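Local coordinates for BlEst2 (Bacillus licheniformis, PDB 6WPX), which probably hydrolyses ester bonds as a lipase or esterase, in a propeptide form whose C-terminal domain is autoinhibitory, at residues I83-G95 and N173-F187. Residues are numbered along the deposited sequence; the frame is centred on the assembly and turned at random.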
ATOM      1  N   ILE A  83     -15.429 -14.278   8.513  1.00 22.33           N
ATOM      2  CA  ILE A  83     -14.490 -15.340   8.186  1.00 21.89           C
ATOM      3  C   ILE A  83     -13.038 -14.962   8.487  1.00 24.86           C
ATOM      4  O   ILE A  83     -12.649 -13.796   8.366  1.00 21.60           O
ATOM      5  CB  ILE A  83     -14.696 -15.758   6.692  1.00 24.92           C
ATOM      6  CG1 ILE A  83     -13.879 -17.038   6.335  1.00 26.37           C
ATOM      7  CG2 ILE A  83     -14.399 -14.571   5.718  1.00 24.04           C
ATOM      8  CD1 ILE A  83     -14.260 -17.733   5.075  1.00 26.59           C
ATOM      9  N   ASP A  84     -12.243 -15.967   8.869  1.00 22.22           N
ATOM     10  CA  ASP A  84     -10.817 -15.821   9.042  1.00 22.92           C
ATOM     11  C   ASP A  84     -10.217 -16.476   7.805  1.00 27.52           C
ATOM     12  O   ASP A  84     -10.490 -17.646   7.534  1.00 26.81           O
ATOM     13  CB  ASP A  84     -10.300 -16.588  10.274  1.00 26.60           C
ATOM     14  CG  ASP A  84     -10.664 -15.985  11.610  1.00 34.57           C
ATOM     15  OD1 ASP A  84     -11.195 -14.871  11.625  1.00 30.18           O
ATOM     16  OD2 ASP A  84     -10.393 -16.631  12.647  1.00 38.18           O
ATOM     17  N   LEU A  85      -9.436 -15.721   7.045  1.00 23.90           N
ATOM     18  CA  LEU A  85      -8.671 -16.243   5.916  1.00 23.34           C
ATOM     19  C   LEU A  85      -7.250 -16.201   6.394  1.00 26.92           C
ATOM     20  O   LEU A  85      -7.032 -15.918   7.581  1.00 25.67           O
ATOM     21  CB  LEU A  85      -8.860 -15.383   4.649  1.00 22.11           C
ATOM     22  CG  LEU A  85     -10.297 -15.281   4.083  1.00 24.43           C
ATOM     23  CD1 LEU A  85     -10.305 -14.458   2.808  1.00 20.92           C
ATOM     24  CD2 LEU A  85     -10.903 -16.687   3.813  1.00 29.53           C
ATOM     25  N   HIS A  86      -6.272 -16.491   5.518  1.00 24.23           N
ATOM     26  CA  HIS A  86      -4.882 -16.405   5.924  1.00 23.68           C
ATOM     27  C   HIS A  86      -4.474 -14.942   6.068  1.00 26.04           C
ATOM     28  O   HIS A  86      -4.697 -14.136   5.160  1.00 25.87           O
ATOM     29  CB  HIS A  86      -3.943 -17.107   4.944  1.00 24.73           C
ATOM     30  CG  HIS A  86      -4.143 -18.588   4.851  1.00 29.68           C
ATOM     31  ND1 HIS A  86      -3.673 -19.437   5.832  1.00 32.48           N
ATOM     32  CD2 HIS A  86      -4.689 -19.331   3.858  1.00 32.33           C
ATOM     33  CE1 HIS A  86      -4.013 -20.655   5.444  1.00 33.28           C
ATOM     34  NE2 HIS A  86      -4.626 -20.641   4.264  1.00 33.36           N
ATOM     35  N   PRO A  87      -3.853 -14.582   7.202  1.00 23.16           N
ATOM     36  CA  PRO A  87      -3.388 -13.195   7.363  1.00 22.70           C
ATOM     37  C   PRO A  87      -2.151 -12.884   6.496  1.00 25.47           C
ATOM     38  O   PRO A  87      -1.896 -11.738   6.143  1.00 24.19           O
ATOM     39  CB  PRO A  87      -3.006 -13.137   8.853  1.00 24.59           C
ATOM     40  CG  PRO A  87      -2.613 -14.524   9.203  1.00 30.09           C
ATOM     41  CD  PRO A  87      -3.536 -15.406   8.389  1.00 26.37           C
ATOM     42  N   ASP A  88      -1.410 -13.945   6.122  1.00 25.14           N
ATOM     43  CA  ASP A  88      -0.091 -13.936   5.483  1.00 23.43           C
ATOM     44  C   ASP A  88       0.013 -14.692   4.139  1.00 26.69           C
ATOM     45  O   ASP A  88       1.132 -14.947   3.677  1.00 26.75           O
ATOM     46  CB  ASP A  88       0.906 -14.528   6.499  1.00 24.54           C
ATOM     47  CG  ASP A  88       0.654 -15.989   6.882  1.00 36.65           C
ATOM     48  OD1 ASP A  88      -0.477 -16.496   6.632  1.00 34.67           O
ATOM     49  OD2 ASP A  88       1.578 -16.623   7.443  1.00 45.46           O
ATOM     50  N   LYS A  89      -1.112 -15.079   3.536  1.00 21.44           N
ATOM     51  CA  LYS A  89      -1.062 -15.799   2.239  1.00 20.77           C
ATOM     52  C   LYS A  89      -1.575 -14.916   1.107  1.00 22.88           C
ATOM     53  O   LYS A  89      -2.253 -13.945   1.381  1.00 20.38           O
ATOM     54  CB  LYS A  89      -1.760 -17.155   2.291  1.00 23.53           C
ATOM     55  CG  LYS A  89      -1.307 -18.063   3.422  1.00 41.43           C
ATOM     56  CD  LYS A  89       0.081 -18.601   3.237  1.00 51.96           C
ATOM     57  CE  LYS A  89       0.428 -19.684   4.229  1.00 66.51           C
ATOM     58  NZ  LYS A  89      -0.218 -20.975   3.880  1.00 76.12           N
ATOM     59  N   ASP A  90      -1.332 -15.328  -0.130  1.00 20.83           N
ATOM     60  CA  ASP A  90      -1.745 -14.556  -1.327  1.00 20.58           C
ATOM     61  C   ASP A  90      -3.253 -14.680  -1.638  1.00 24.28           C
ATOM     62  O   ASP A  90      -3.932 -15.406  -0.977  1.00 21.56           O
ATOM     63  CB  ASP A  90      -0.799 -14.781  -2.508  1.00 23.75           C
ATOM     64  CG  ASP A  90      -0.963 -16.110  -3.236  1.00 30.24           C
ATOM     65  OD1 ASP A  90      -1.927 -16.791  -2.967  1.00 31.65           O
ATOM     66  OD2 ASP A  90      -0.149 -16.406  -4.097  1.00 30.91           O
ATOM     67  N   MET A  91      -3.696 -13.964  -2.670  1.00 22.01           N
ATOM     68  CA  MET A  91      -5.116 -13.917  -3.094  1.00 21.30           C
ATOM     69  C   MET A  91      -5.527 -15.267  -3.694  1.00 28.98           C
ATOM     70  O   MET A  91      -6.714 -15.544  -3.723  1.00 28.75           O
ATOM     71  CB  MET A  91      -5.401 -12.764  -4.060  1.00 21.93           C
ATOM     72  CG  MET A  91      -4.874 -12.925  -5.452  1.00 25.32           C
ATOM     73  SD  MET A  91      -3.122 -12.618  -5.663  1.00 28.13           S
ATOM     74  CE  MET A  91      -3.087 -10.833  -5.708  1.00 24.31           C
ATOM     75  N   GLN A  92      -4.549 -16.062  -4.149  1.00 28.21           N
ATOM     76  CA  GLN A  92      -4.859 -17.375  -4.708  1.00 28.51           C
ATOM     77  C   GLN A  92      -5.279 -18.339  -3.582  1.00 30.66           C
ATOM     78  O   GLN A  92      -6.341 -18.941  -3.667  1.00 30.71           O
ATOM     79  CB  GLN A  92      -3.679 -17.927  -5.533  1.00 30.87           C
ATOM     80  CG  GLN A  92      -3.993 -19.278  -6.202  1.00 50.01           C
ATOM     81  CD  GLN A  92      -2.974 -19.715  -7.235  1.00 69.23           C
ATOM     82  OE1 GLN A  92      -1.760 -19.550  -7.081  1.00 64.31           O
ATOM     83  NE2 GLN A  92      -3.450 -20.329  -8.299  1.00 65.10           N
ATOM     84  N   ASP A  93      -4.460 -18.455  -2.526  1.00 27.63           N
ATOM     85  CA  ASP A  93      -4.761 -19.326  -1.381  1.00 27.41           C
ATOM     86  C   ASP A  93      -5.966 -18.797  -0.644  1.00 27.72           C
ATOM     87  O   ASP A  93      -6.838 -19.580  -0.261  1.00 27.19           O
ATOM     88  CB  ASP A  93      -3.576 -19.421  -0.428  1.00 29.21           C
ATOM     89  CG  ASP A  93      -2.364 -20.106  -1.032  1.00 37.47           C
ATOM     90  OD1 ASP A  93      -2.545 -20.964  -1.929  1.00 40.39           O
ATOM     91  OD2 ASP A  93      -1.257 -19.833  -0.578  1.00 35.11           O
ATOM     92  N   ASN A  94      -6.038 -17.477  -0.470  1.00 21.92           N
ATOM     93  CA  ASN A  94      -7.191 -16.868   0.193  1.00 20.78           C
ATOM     94  C   ASN A  94      -8.458 -16.965  -0.635  1.00 26.83           C
ATOM     95  O   ASN A  94      -9.511 -17.255  -0.086  1.00 27.57           O
ATOM     96  CB  ASN A  94      -6.896 -15.452   0.644  1.00 15.96           C
ATOM     97  CG  ASN A  94      -6.258 -15.444   2.005  1.00 30.68           C
ATOM     98  OD1 ASN A  94      -6.014 -16.500   2.595  1.00 29.47           O
ATOM     99  ND2 ASN A  94      -6.013 -14.273   2.556  1.00 22.98           N
ATOM    100  N   GLY A  95      -8.337 -16.799  -1.946  1.00 24.03           N
ATOM    101  CA  GLY A  95      -9.439 -16.951  -2.888  1.00 23.42           C
ATOM    102  C   GLY A  95      -9.961 -18.373  -2.891  1.00 29.80           C
ATOM    103  O   GLY A  95     -11.176 -18.575  -2.839  1.00 30.25           O
ATOM    104  N   ASN A 173       6.097 -11.850   3.239  1.00 26.72           N
ATOM    105  CA  ASN A 173       5.319 -13.066   3.210  1.00 26.06           C
ATOM    106  C   ASN A 173       4.557 -12.999   1.902  1.00 28.43           C
ATOM    107  O   ASN A 173       4.626 -11.983   1.205  1.00 26.27           O
ATOM    108  CB  ASN A 173       4.404 -13.199   4.446  1.00 25.87           C
ATOM    109  CG  ASN A 173       3.462 -12.030   4.666  1.00 37.65           C
ATOM    110  OD1 ASN A 173       2.799 -11.563   3.759  1.00 29.91           O
ATOM    111  ND2 ASN A 173       3.354 -11.550   5.883  1.00 25.09           N
ATOM    112  N   ASP A 174       3.867 -14.083   1.558  1.00 24.62           N
ATOM    113  CA  ASP A 174       3.132 -14.206   0.320  1.00 23.21           C
ATOM    114  C   ASP A 174       2.070 -13.132   0.159  1.00 23.88           C
ATOM    115  O   ASP A 174       1.856 -12.711  -0.973  1.00 23.46           O
ATOM    116  CB  ASP A 174       2.483 -15.579   0.246  1.00 24.35           C
ATOM    117  CG  ASP A 174       3.429 -16.739  -0.028  1.00 28.41           C
ATOM    118  OD1 ASP A 174       4.632 -16.488  -0.241  1.00 24.02           O
ATOM    119  OD2 ASP A 174       2.945 -17.887  -0.105  1.00 32.81           O
ATOM    120  N   ALA A 175       1.403 -12.705   1.265  1.00 18.98           N
ATOM    121  CA  ALA A 175       0.344 -11.684   1.228  1.00 17.98           C
ATOM    122  C   ALA A 175       0.870 -10.330   0.851  1.00 23.82           C
ATOM    123  O   ALA A 175       0.369  -9.766  -0.117  1.00 24.18           O
ATOM    124  CB  ALA A 175      -0.425 -11.623   2.543  1.00 17.88           C
ATOM    125  N   VAL A 176       1.924  -9.836   1.537  1.00 20.89           N
ATOM    126  CA  VAL A 176       2.552  -8.531   1.245  1.00 20.52           C
ATOM    127  C   VAL A 176       3.144  -8.518  -0.172  1.00 23.40           C
ATOM    128  O   VAL A 176       2.984  -7.541  -0.897  1.00 23.40           O
ATOM    129  CB  VAL A 176       3.594  -8.101   2.330  1.00 25.27           C
ATOM    130  CG1 VAL A 176       4.139  -6.696   2.046  1.00 24.75           C
ATOM    131  CG2 VAL A 176       2.976  -8.148   3.735  1.00 25.18           C
ATOM    132  N   TYR A 177       3.813  -9.611  -0.555  1.00 20.31           N
ATOM    133  CA  TYR A 177       4.402  -9.825  -1.878  1.00 20.57           C
ATOM    134  C   TYR A 177       3.341  -9.645  -2.955  1.00 23.56           C
ATOM    135  O   TYR A 177       3.628  -9.028  -3.977  1.00 22.38           O
ATOM    136  CB  TYR A 177       4.924 -11.266  -1.958  1.00 21.13           C
ATOM    137  CG  TYR A 177       5.658 -11.606  -3.228  1.00 22.89           C
ATOM    138  CD1 TYR A 177       4.993 -12.178  -4.314  1.00 25.67           C
ATOM    139  CD2 TYR A 177       7.035 -11.450  -3.315  1.00 23.73           C
ATOM    140  CE1 TYR A 177       5.689 -12.556  -5.468  1.00 27.34           C
ATOM    141  CE2 TYR A 177       7.732 -11.809  -4.459  1.00 25.94           C
ATOM    142  CZ  TYR A 177       7.063 -12.383  -5.524  1.00 30.36           C
ATOM    143  OH  TYR A 177       7.813 -12.746  -6.611  1.00 27.87           O
ATOM    144  N   SER A 178       2.136 -10.248  -2.748  1.00 20.26           N
ATOM    145  CA  SER A 178       1.045 -10.196  -3.728  1.00 19.52           C
ATOM    146  C   SER A 178       0.452  -8.795  -3.862  1.00 22.21           C
ATOM    147  O   SER A 178      -0.279  -8.549  -4.811  1.00 22.62           O
ATOM    148  CB  SER A 178      -0.046 -11.216  -3.408  1.00 21.01           C
ATOM    149  OG  SER A 178      -0.843 -10.834  -2.298  1.00 24.48           O
ATOM    150  N   LEU A 179       0.773  -7.883  -2.927  1.00 17.96           N
ATOM    151  CA  LEU A 179       0.295  -6.499  -2.927  1.00 17.47           C
ATOM    152  C   LEU A 179       1.182  -5.527  -3.725  1.00 18.54           C
ATOM    153  O   LEU A 179       0.785  -4.377  -3.922  1.00 17.60           O
ATOM    154  CB  LEU A 179       0.083  -5.996  -1.492  1.00 16.74           C
ATOM    155  CG  LEU A 179      -1.047  -6.700  -0.702  1.00 20.73           C
ATOM    156  CD1 LEU A 179      -1.054  -6.233   0.723  1.00 19.11           C
ATOM    157  CD2 LEU A 179      -2.401  -6.443  -1.342  1.00 24.17           C
ATOM    158  N   GLN A 180       2.365  -5.975  -4.190  1.00 13.80           N
ATOM    159  CA  GLN A 180       3.234  -5.119  -5.018  1.00 13.23           C
ATOM    160  C   GLN A 180       2.450  -4.688  -6.266  1.00 17.68           C
ATOM    161  O   GLN A 180       1.656  -5.474  -6.798  1.00 17.50           O
ATOM    162  CB  GLN A 180       4.502  -5.861  -5.442  1.00 13.81           C
ATOM    163  CG  GLN A 180       5.426  -6.126  -4.269  1.00 18.36           C
ATOM    164  CD  GLN A 180       6.563  -7.023  -4.651  1.00 24.61           C
ATOM    165  OE1 GLN A 180       7.673  -6.570  -4.979  1.00 19.82           O
ATOM    166  NE2 GLN A 180       6.324  -8.329  -4.590  1.00 13.87           N
ATOM    167  N   THR A 181       2.639  -3.442  -6.706  1.00 15.15           N
ATOM    168  CA  THR A 181       1.873  -2.898  -7.839  1.00 16.08           C
ATOM    169  C   THR A 181       2.149  -3.644  -9.142  1.00 23.37           C
ATOM    170  O   THR A 181       1.259  -3.750  -9.980  1.00 22.91           O
ATOM    171  CB  THR A 181       2.062  -1.384  -7.989  1.00 15.52           C
ATOM    172  OG1 THR A 181       3.440  -1.109  -8.205  1.00 19.29           O
ATOM    173  CG2 THR A 181       1.552  -0.612  -6.800  1.00 14.59           C
ATOM    174  N   GLY A 182       3.368  -4.154  -9.306  1.00 22.35           N
ATOM    175  CA  GLY A 182       3.712  -4.921 -10.502  1.00 23.85           C
ATOM    176  C   GLY A 182       2.920  -6.215 -10.540  1.00 25.36           C
ATOM    177  O   GLY A 182       2.379  -6.585 -11.580  1.00 25.18           O
ATOM    178  N   PHE A 183       2.853  -6.910  -9.387  1.00 21.08           N
ATOM    179  CA  PHE A 183       2.119  -8.176  -9.218  1.00 21.16           C
ATOM    180  C   PHE A 183       0.622  -7.910  -9.397  1.00 23.10           C
ATOM    181  O   PHE A 183      -0.055  -8.666 -10.086  1.00 22.29           O
ATOM    182  CB  PHE A 183       2.363  -8.732  -7.800  1.00 23.00           C
ATOM    183  CG  PHE A 183       1.959 -10.173  -7.609  1.00 26.11           C
ATOM    184  CD1 PHE A 183       0.644 -10.510  -7.311  1.00 28.50           C
ATOM    185  CD2 PHE A 183       2.893 -11.201  -7.744  1.00 29.89           C
ATOM    186  CE1 PHE A 183       0.272 -11.849  -7.128  1.00 29.98           C
ATOM    187  CE2 PHE A 183       2.522 -12.537  -7.547  1.00 32.85           C
ATOM    188  CZ  PHE A 183       1.212 -12.847  -7.225  1.00 29.95           C
ATOM    189  N   MET A 184       0.109  -6.830  -8.787  1.00 15.99           N
ATOM    190  CA  MET A 184      -1.301  -6.498  -8.935  1.00 16.38           C
ATOM    191  C   MET A 184      -1.644  -6.069 -10.346  1.00 22.12           C
ATOM    192  O   MET A 184      -2.749  -6.352 -10.777  1.00 22.40           O
ATOM    193  CB  MET A 184      -1.763  -5.480  -7.883  1.00 16.73           C
ATOM    194  CG  MET A 184      -1.889  -6.089  -6.477  1.00 17.81           C
ATOM    195  SD  MET A 184      -2.951  -7.548  -6.380  1.00 21.00           S
ATOM    196  CE  MET A 184      -4.508  -6.892  -6.975  1.00 16.64           C
ATOM    197  N   LYS A 185      -0.693  -5.461 -11.106  1.00 20.50           N
ATOM    198  CA  LYS A 185      -0.962  -5.085 -12.508  1.00 21.41           C
ATOM    199  C   LYS A 185      -1.239  -6.346 -13.334  1.00 25.68           C
ATOM    200  O   LYS A 185      -2.176  -6.375 -14.128  1.00 26.67           O
ATOM    201  CB  LYS A 185       0.199  -4.265 -13.104  1.00 24.03           C
ATOM    202  CG  LYS A 185      -0.006  -3.822 -14.565  1.00 32.00           C
ATOM    203  CD  LYS A 185      -0.846  -2.569 -14.687  1.00 40.80           C
ATOM    204  CE  LYS A 185      -1.108  -2.153 -16.117  1.00 48.19           C
ATOM    205  NZ  LYS A 185       0.019  -1.377 -16.688  1.00 48.51           N
ATOM    206  N   SER A 186      -0.441  -7.395 -13.097  1.00 24.17           N
ATOM    207  CA  SER A 186      -0.582  -8.700 -13.734  1.00 25.82           C
ATOM    208  C   SER A 186      -1.907  -9.351 -13.262  1.00 28.83           C
ATOM    209  O   SER A 186      -2.661  -9.837 -14.096  1.00 29.27           O
ATOM    210  CB  SER A 186       0.610  -9.571 -13.379  1.00 28.39           C
ATOM    211  OG  SER A 186       0.462 -10.903 -13.835  1.00 31.49           O
ATOM    212  N   PHE A 187      -2.218  -9.316 -11.937  1.00 24.14           N
ATOM    213  CA  PHE A 187      -3.482  -9.857 -11.412  1.00 24.95           C
ATOM    214  C   PHE A 187      -4.656  -9.154 -12.100  1.00 28.14           C
ATOM    215  O   PHE A 187      -5.570  -9.828 -12.549  1.00 28.21           O
ATOM    216  CB  PHE A 187      -3.590  -9.722  -9.876  1.00 25.20           C
ATOM    217  CG  PHE A 187      -4.889 -10.274  -9.317  1.00 26.21           C
ATOM    218  CD1 PHE A 187      -5.050 -11.641  -9.096  1.00 29.20           C
ATOM    219  CD2 PHE A 187      -5.969  -9.431  -9.057  1.00 25.76           C
ATOM    220  CE1 PHE A 187      -6.271 -12.152  -8.622  1.00 29.00           C
ATOM    221  CE2 PHE A 187      -7.184  -9.943  -8.594  1.00 27.84           C
ATOM    222  CZ  PHE A 187      -7.324 -11.293  -8.358  1.00 26.70           C
TER
HETATM  223  O   HOH W   1       4.182 -16.435   3.095  1.00 39.50           O
HETATM  224  O   HOH W   2       0.234 -17.645  -0.350  1.00 25.99           O
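M91, in the first turn of helix 91-109 of the alpha/beta-hydrolase domain, fits as a knob into a hole formed by S178, F183, M184 and F187. Its CB points toward segment 173-187. CG, placed between the backbone N and the carbonyl carbon (chi1 73°), meets the F187 ring at CE1, 3.5 Å away. The chain then bends at chi2 and chi3. SD comes to the edge of the F183 ring, near its plane and 3.8 Å from F183 CE1, and stands oblique to the F187 ring, a Met-aromatic contact with each. The terminal CE lies over one face of F187 and reaches M184 SD at 3.4 Å. I123 and D124 of helix 121-131 also touch M91.

Before the helix, the loop 87-90 runs past the start of helix 174-178. D88 O accepts a weak hydrogen bond from A175 N, and the CB of A175 packs on K89 O. N173 is the N-cap of this helix: its OD1 takes the V176 N-H almost straight (172°), while ND2 lies 3.9 Å from D88 CB. With an alanine here, V176 N would probably lose its capping acceptor and a gap would open beside D88 CB. One water bridges D90 N, D93 OD2 and D174 OD2, donating to both carboxylates; its oxygen is 2.7 Å from D174 OD2.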